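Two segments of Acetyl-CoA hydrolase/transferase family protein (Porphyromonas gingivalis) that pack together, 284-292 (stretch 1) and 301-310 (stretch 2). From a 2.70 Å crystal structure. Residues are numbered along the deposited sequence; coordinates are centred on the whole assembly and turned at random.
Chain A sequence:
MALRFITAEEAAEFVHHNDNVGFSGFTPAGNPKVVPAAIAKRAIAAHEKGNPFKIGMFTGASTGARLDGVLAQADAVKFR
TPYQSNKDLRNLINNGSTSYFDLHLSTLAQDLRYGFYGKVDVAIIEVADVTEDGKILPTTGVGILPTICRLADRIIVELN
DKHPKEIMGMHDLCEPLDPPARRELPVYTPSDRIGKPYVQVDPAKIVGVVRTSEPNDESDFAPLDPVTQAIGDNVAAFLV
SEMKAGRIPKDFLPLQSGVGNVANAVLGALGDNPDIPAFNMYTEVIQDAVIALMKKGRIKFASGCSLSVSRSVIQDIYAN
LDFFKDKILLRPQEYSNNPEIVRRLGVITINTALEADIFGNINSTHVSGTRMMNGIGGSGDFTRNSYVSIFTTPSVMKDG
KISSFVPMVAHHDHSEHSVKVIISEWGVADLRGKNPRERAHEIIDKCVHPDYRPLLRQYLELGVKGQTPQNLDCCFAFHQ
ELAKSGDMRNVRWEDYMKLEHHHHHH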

ATOM      1  N   GLU A 284     -13.555   8.305   6.500  1.00  6.39           N
ATOM      2  CA  GLU A 284     -12.853   9.550   6.298  1.00  7.64           C
ATOM      3  C   GLU A 284     -13.858  10.645   6.548  1.00  6.39           C
ATOM      4  O   GLU A 284     -13.679  11.460   7.456  1.00  7.54           O
ATOM      5  CB  GLU A 284     -12.354   9.669   4.868  1.00  9.67           C
ATOM      6  CG  GLU A 284     -11.026   9.011   4.606  1.00 13.87           C
ATOM      7  CD  GLU A 284     -10.678   9.016   3.136  1.00 16.16           C
ATOM      8  OE1 GLU A 284     -11.299   8.250   2.371  1.00 18.14           O
ATOM      9  OE2 GLU A 284      -9.796   9.792   2.744  1.00 18.51           O
ATOM     10  N   VAL A 285     -14.915  10.669   5.738  1.00  6.39           N
ATOM     11  CA  VAL A 285     -15.947  11.695   5.887  1.00  6.66           C
ATOM     12  C   VAL A 285     -17.344  11.128   6.183  1.00  6.39           C
ATOM     13  O   VAL A 285     -17.831  10.211   5.517  1.00  6.39           O
ATOM     14  CB  VAL A 285     -15.984  12.662   4.638  1.00  6.39           C
ATOM     15  CG1 VAL A 285     -14.885  12.302   3.653  1.00  6.39           C
ATOM     16  CG2 VAL A 285     -17.336  12.636   3.967  1.00  6.69           C
ATOM     17  N   ILE A 286     -17.968  11.683   7.215  1.00  6.57           N
ATOM     18  CA  ILE A 286     -19.290  11.272   7.634  1.00  6.39           C
ATOM     19  C   ILE A 286     -20.288  12.124   6.866  1.00  6.39           C
ATOM     20  O   ILE A 286     -20.272  13.352   6.977  1.00  6.39           O
ATOM     21  CB  ILE A 286     -19.440  11.478   9.154  1.00  6.39           C
ATOM     22  CG1 ILE A 286     -18.317  10.720   9.872  1.00  6.39           C
ATOM     23  CG2 ILE A 286     -20.782  10.993   9.627  1.00  6.39           C
ATOM     24  CD1 ILE A 286     -18.144  11.091  11.322  1.00  6.39           C
ATOM     25  N   GLN A 287     -21.141  11.478   6.071  1.00  6.53           N
ATOM     26  CA  GLN A 287     -22.126  12.195   5.275  1.00  6.40           C
ATOM     27  C   GLN A 287     -23.541  12.074   5.827  1.00  6.39           C
ATOM     28  O   GLN A 287     -23.777  11.408   6.838  1.00  6.39           O
ATOM     29  CB  GLN A 287     -22.095  11.694   3.830  1.00  6.94           C
ATOM     30  CG  GLN A 287     -22.511  10.239   3.675  1.00  9.19           C
ATOM     31  CD  GLN A 287     -21.335   9.275   3.689  1.00 10.61           C
ATOM     32  OE1 GLN A 287     -20.832   8.880   2.634  1.00 11.23           O
ATOM     33  NE2 GLN A 287     -20.888   8.898   4.879  1.00  9.52           N
ATOM     34  N   ASP A 288     -24.485  12.731   5.154  1.00  6.42           N
ATOM     35  CA  ASP A 288     -25.885  12.702   5.562  1.00  6.39           C
ATOM     36  C   ASP A 288     -26.386  11.276   5.701  1.00  6.39           C
ATOM     37  O   ASP A 288     -27.033  10.936   6.686  1.00  6.39           O
ATOM     38  CB  ASP A 288     -26.756  13.433   4.543  1.00  6.39           C
ATOM     39  CG  ASP A 288     -26.547  14.928   4.557  1.00  6.47           C
ATOM     40  OD1 ASP A 288     -27.169  15.622   3.736  1.00  6.51           O
ATOM     41  OD2 ASP A 288     -25.772  15.423   5.388  1.00  8.01           O
ATOM     42  N   ALA A 289     -26.081  10.445   4.710  1.00  6.63           N
ATOM     43  CA  ALA A 289     -26.521   9.050   4.715  1.00  6.39           C
ATOM     44  C   ALA A 289     -26.188   8.320   6.012  1.00  6.39           C
ATOM     45  O   ALA A 289     -26.974   7.501   6.484  1.00  6.39           O
ATOM     46  CB  ALA A 289     -25.929   8.307   3.530  1.00  6.39           C
ATOM     47  N   VAL A 290     -25.025   8.620   6.589  1.00  6.39           N
ATOM     48  CA  VAL A 290     -24.601   7.988   7.845  1.00  6.47           C
ATOM     49  C   VAL A 290     -25.451   8.501   8.999  1.00  6.39           C
ATOM     50  O   VAL A 290     -25.919   7.735   9.841  1.00  6.39           O
ATOM     51  CB  VAL A 290     -23.099   8.279   8.140  1.00  7.17           C
ATOM     52  CG1 VAL A 290     -22.743   7.863   9.554  1.00  6.39           C
ATOM     53  CG2 VAL A 290     -22.225   7.542   7.140  1.00  6.39           C
ATOM     54  N   ILE A 291     -25.655   9.811   9.024  1.00  6.39           N
ATOM     55  CA  ILE A 291     -26.464  10.439  10.065  1.00  6.73           C
ATOM     56  C   ILE A 291     -27.878   9.844  10.070  1.00  6.39           C
ATOM     57  O   ILE A 291     -28.432   9.540  11.130  1.00  6.39           O
ATOM     58  CB  ILE A 291     -26.545  11.953   9.830  1.00  6.39           C
ATOM     59  CG1 ILE A 291     -25.130  12.527   9.759  1.00  6.39           C
ATOM     60  CG2 ILE A 291     -27.356  12.609  10.924  1.00  6.39           C
ATOM     61  CD1 ILE A 291     -24.337  12.342  11.034  1.00  6.39           C
ATOM     62  N   ALA A 292     -28.448   9.675   8.879  1.00  6.39           N
ATOM     63  CA  ALA A 292     -29.790   9.131   8.735  1.00  6.39           C
ATOM     64  C   ALA A 292     -29.908   7.754   9.380  1.00  7.00           C
ATOM     65  O   ALA A 292     -30.869   7.485  10.099  1.00  8.39           O
ATOM     66  CB  ALA A 292     -30.164   9.053   7.247  1.00  6.39           C
TER
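Stretch 2 301-310: FASGCSLSVS

How does the second stretch run relative to the first? It lies alongside in the same direction, as a parallel neighbour. Phe301 to Gly304 are extended strand, Cys305 breaks the regular pattern with a phi/psi of -109/-19, and Ser306 and Leu307 return to strand geometry. Val285 pairs with Ser306 at a CA-CA distance of 4.9 Å, and Ile286 with Leu307 at a CA-CA distance of 4.8 Å. The hydrogen bonds alternate as parallel strands require. Glu284 O receives Cys305 N at a short 2.5 Å and also Ser306 N at 3.3 Å; Ile286 N then gives a nearly straight bond to Ser306 O at 2.9 Å, and Ile286 O accepts a weak one from Ser308 N, also at 2.9 Å. Ile286 thus uses both its amide and its carbonyl on the neighbouring chain, reaching the residues before and after its partner Leu307.

Why does Ile286 cover so much of the contact? It loses 109 Å² to the second stretch, more than any other residue here, because its side chain and its backbone both meet the neighbour. With chi1 m and chi2 t, the side chain extends back along the incoming strand, so that Ile286 CD1 rests 3.8 Å from Ala302 CB and 4.0 Å from Gly304 N. On the same face, Ile286 CG2 meets Leu307 CD1 at 3.7 Å. The lack of a side chain at Gly304 matters to this fit: an ideal CB there would point toward the first stretch and come within 3.0 Å of Ile286 CG1, a clash.

What lies on the other face of the paired strands? Val285 and Ser306 point there together, and Val285 CB comes to 3.4 Å from Ser306 OG. Farther along, Val285 CG2 approaches Ser308 CB at 4.0 Å. Ser306 and Ser308 are tied to each other by a hydrogen bond between Ser306 OG and Ser308 OG at 3.1 Å, giving this side a more polar character than the face carrying Ile286 and Leu307.

How is the contact continued once the first stretch turns into a helix? Asp288, which has 61 Å² covered, takes over at the start of that helix. Its CA-to-CB bond points sideways, but its carboxylate comes nearer to the second stretch and binds Ser310 twice: Ser310 OG donates to Asp288 OD1 at 2.8 Å, and Ser310 N to Asp288 OD2 at 2.9 Å. Ser310 occupies the N-cap position before the next helix, so the carboxylate holds the chain just where that helix is about to begin. Val309 lies close by, its CB 3.0 Å from Asp288 OD2. One turn of helix places Ile291 over the same part of the second stretch, with Ile291 CG1 3.8 Å from Val309 CG1 and Ile291 CD1 3.9 Å from Leu307 CD1. Val290 adds a looser apolar contact, its CG1 4.1 Å from Ala302 CB.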

ATOM      1  N   PHE A 301     -22.174   4.286  15.882  1.00  6.87           N
ATOM      2  CA  PHE A 301     -21.151   5.293  16.119  1.00  6.39           C
ATOM      3  C   PHE A 301     -20.441   5.606  14.807  1.00  6.39           C
ATOM      4  O   PHE A 301     -20.445   4.801  13.874  1.00  6.39           O
ATOM      5  CB  PHE A 301     -20.147   4.732  17.133  1.00  6.39           C
ATOM      6  CG  PHE A 301     -19.009   5.648  17.438  1.00  6.39           C
ATOM      7  CD1 PHE A 301     -19.147   6.664  18.375  1.00  6.39           C
ATOM      8  CD2 PHE A 301     -17.800   5.519  16.762  1.00  6.39           C
ATOM      9  CE1 PHE A 301     -18.095   7.544  18.628  1.00  6.39           C
ATOM     10  CE2 PHE A 301     -16.748   6.394  17.011  1.00  6.39           C
ATOM     11  CZ  PHE A 301     -16.895   7.405  17.940  1.00  6.39           C
ATOM     12  N   ALA A 302     -19.838   6.782  14.728  1.00  6.39           N
ATOM     13  CA  ALA A 302     -19.121   7.145  13.528  1.00  6.39           C
ATOM     14  C   ALA A 302     -17.799   7.850  13.813  1.00  6.67           C
ATOM     15  O   ALA A 302     -17.761   8.893  14.451  1.00  6.39           O
ATOM     16  CB  ALA A 302     -19.985   8.016  12.646  1.00  6.39           C
ATOM     17  N   SER A 303     -16.711   7.253  13.345  1.00  6.39           N
ATOM     18  CA  SER A 303     -15.403   7.847  13.488  1.00  6.39           C
ATOM     19  C   SER A 303     -15.053   8.363  12.100  1.00  6.39           C
ATOM     20  O   SER A 303     -15.326   7.695  11.108  1.00  6.39           O
ATOM     21  CB  SER A 303     -14.379   6.810  13.924  1.00  6.39           C
ATOM     22  OG  SER A 303     -13.094   7.400  14.080  1.00  6.39           O
ATOM     23  N   GLY A 304     -14.477   9.552  12.021  1.00  6.39           N
ATOM     24  CA  GLY A 304     -14.115  10.100  10.732  1.00  6.39           C
ATOM     25  C   GLY A 304     -13.150  11.258  10.876  1.00  6.43           C
ATOM     26  O   GLY A 304     -12.631  11.511  11.961  1.00  6.39           O
ATOM     27  N   CYS A 305     -12.904  11.964   9.780  1.00  6.41           N
ATOM     28  CA  CYS A 305     -12.007  13.110   9.805  1.00  6.39           C
ATOM     29  C   CYS A 305     -12.824  14.380   9.644  1.00  6.39           C
ATOM     30  O   CYS A 305     -12.369  15.471   9.964  1.00  6.39           O
ATOM     31  CB  CYS A 305     -10.989  13.016   8.674  1.00  6.39           C
ATOM     32  SG  CYS A 305      -9.657  14.208   8.798  1.00  8.51           S
ATOM     33  N   SER A 306     -14.041  14.230   9.136  1.00  6.39           N
ATOM     34  CA  SER A 306     -14.914  15.376   8.944  1.00  6.78           C
ATOM     35  C   SER A 306     -16.373  14.965   8.945  1.00  6.39           C
ATOM     36  O   SER A 306     -16.718  13.828   8.637  1.00  6.39           O
ATOM     37  CB  SER A 306     -14.613  16.060   7.614  1.00  6.39           C
ATOM     38  OG  SER A 306     -15.140  15.296   6.539  1.00  6.39           O
ATOM     39  N   LEU A 307     -17.225  15.910   9.306  1.00  6.39           N
ATOM     40  CA  LEU A 307     -18.659  15.694   9.313  1.00  6.39           C
ATOM     41  C   LEU A 307     -19.119  16.589   8.176  1.00  6.95           C
ATOM     42  O   LEU A 307     -19.369  17.780   8.371  1.00  6.95           O
ATOM     43  CB  LEU A 307     -19.274  16.153  10.640  1.00  6.96           C
ATOM     44  CG  LEU A 307     -20.785  15.971  10.820  1.00  6.39           C
ATOM     45  CD1 LEU A 307     -21.145  14.509  10.797  1.00  6.39           C
ATOM     46  CD2 LEU A 307     -21.203  16.588  12.139  1.00  6.39           C
ATOM     47  N   SER A 308     -19.181  16.016   6.982  1.00 14.91           N
ATOM     48  CA  SER A 308     -19.588  16.757   5.802  1.00 14.91           C
ATOM     49  C   SER A 308     -21.060  16.531   5.519  1.00 14.91           C
ATOM     50  O   SER A 308     -21.415  15.716   4.670  1.00  7.08           O
ATOM     51  CB  SER A 308     -18.748  16.320   4.607  1.00 14.91           C
ATOM     52  OG  SER A 308     -17.377  16.595   4.839  1.00 14.91           O
ATOM     53  N   VAL A 309     -21.911  17.266   6.227  1.00  7.36           N
ATOM     54  CA  VAL A 309     -23.355  17.127   6.072  1.00  7.38           C
ATOM     55  C   VAL A 309     -24.041  18.406   5.601  1.00  7.37           C
ATOM     56  O   VAL A 309     -23.472  19.491   5.694  1.00  6.90           O
ATOM     57  CB  VAL A 309     -23.998  16.685   7.394  1.00  8.09           C
ATOM     58  CG1 VAL A 309     -23.418  15.341   7.823  1.00  6.61           C
ATOM     59  CG2 VAL A 309     -23.770  17.750   8.461  1.00  6.59           C
ATOM     60  N   SER A 310     -25.262  18.266   5.091  1.00  7.66           N
ATOM     61  CA  SER A 310     -26.019  19.411   4.604  1.00  8.95           C
ATOM     62  C   SER A 310     -26.422  20.311   5.766  1.00  9.87           C
ATOM     63  O   SER A 310     -26.328  19.909   6.921  1.00  9.58           O
ATOM     64  CB  SER A 310     -27.256  18.935   3.840  1.00  8.85           C
ATOM     65  OG  SER A 310     -28.048  18.072   4.630  1.00  8.05           O
TER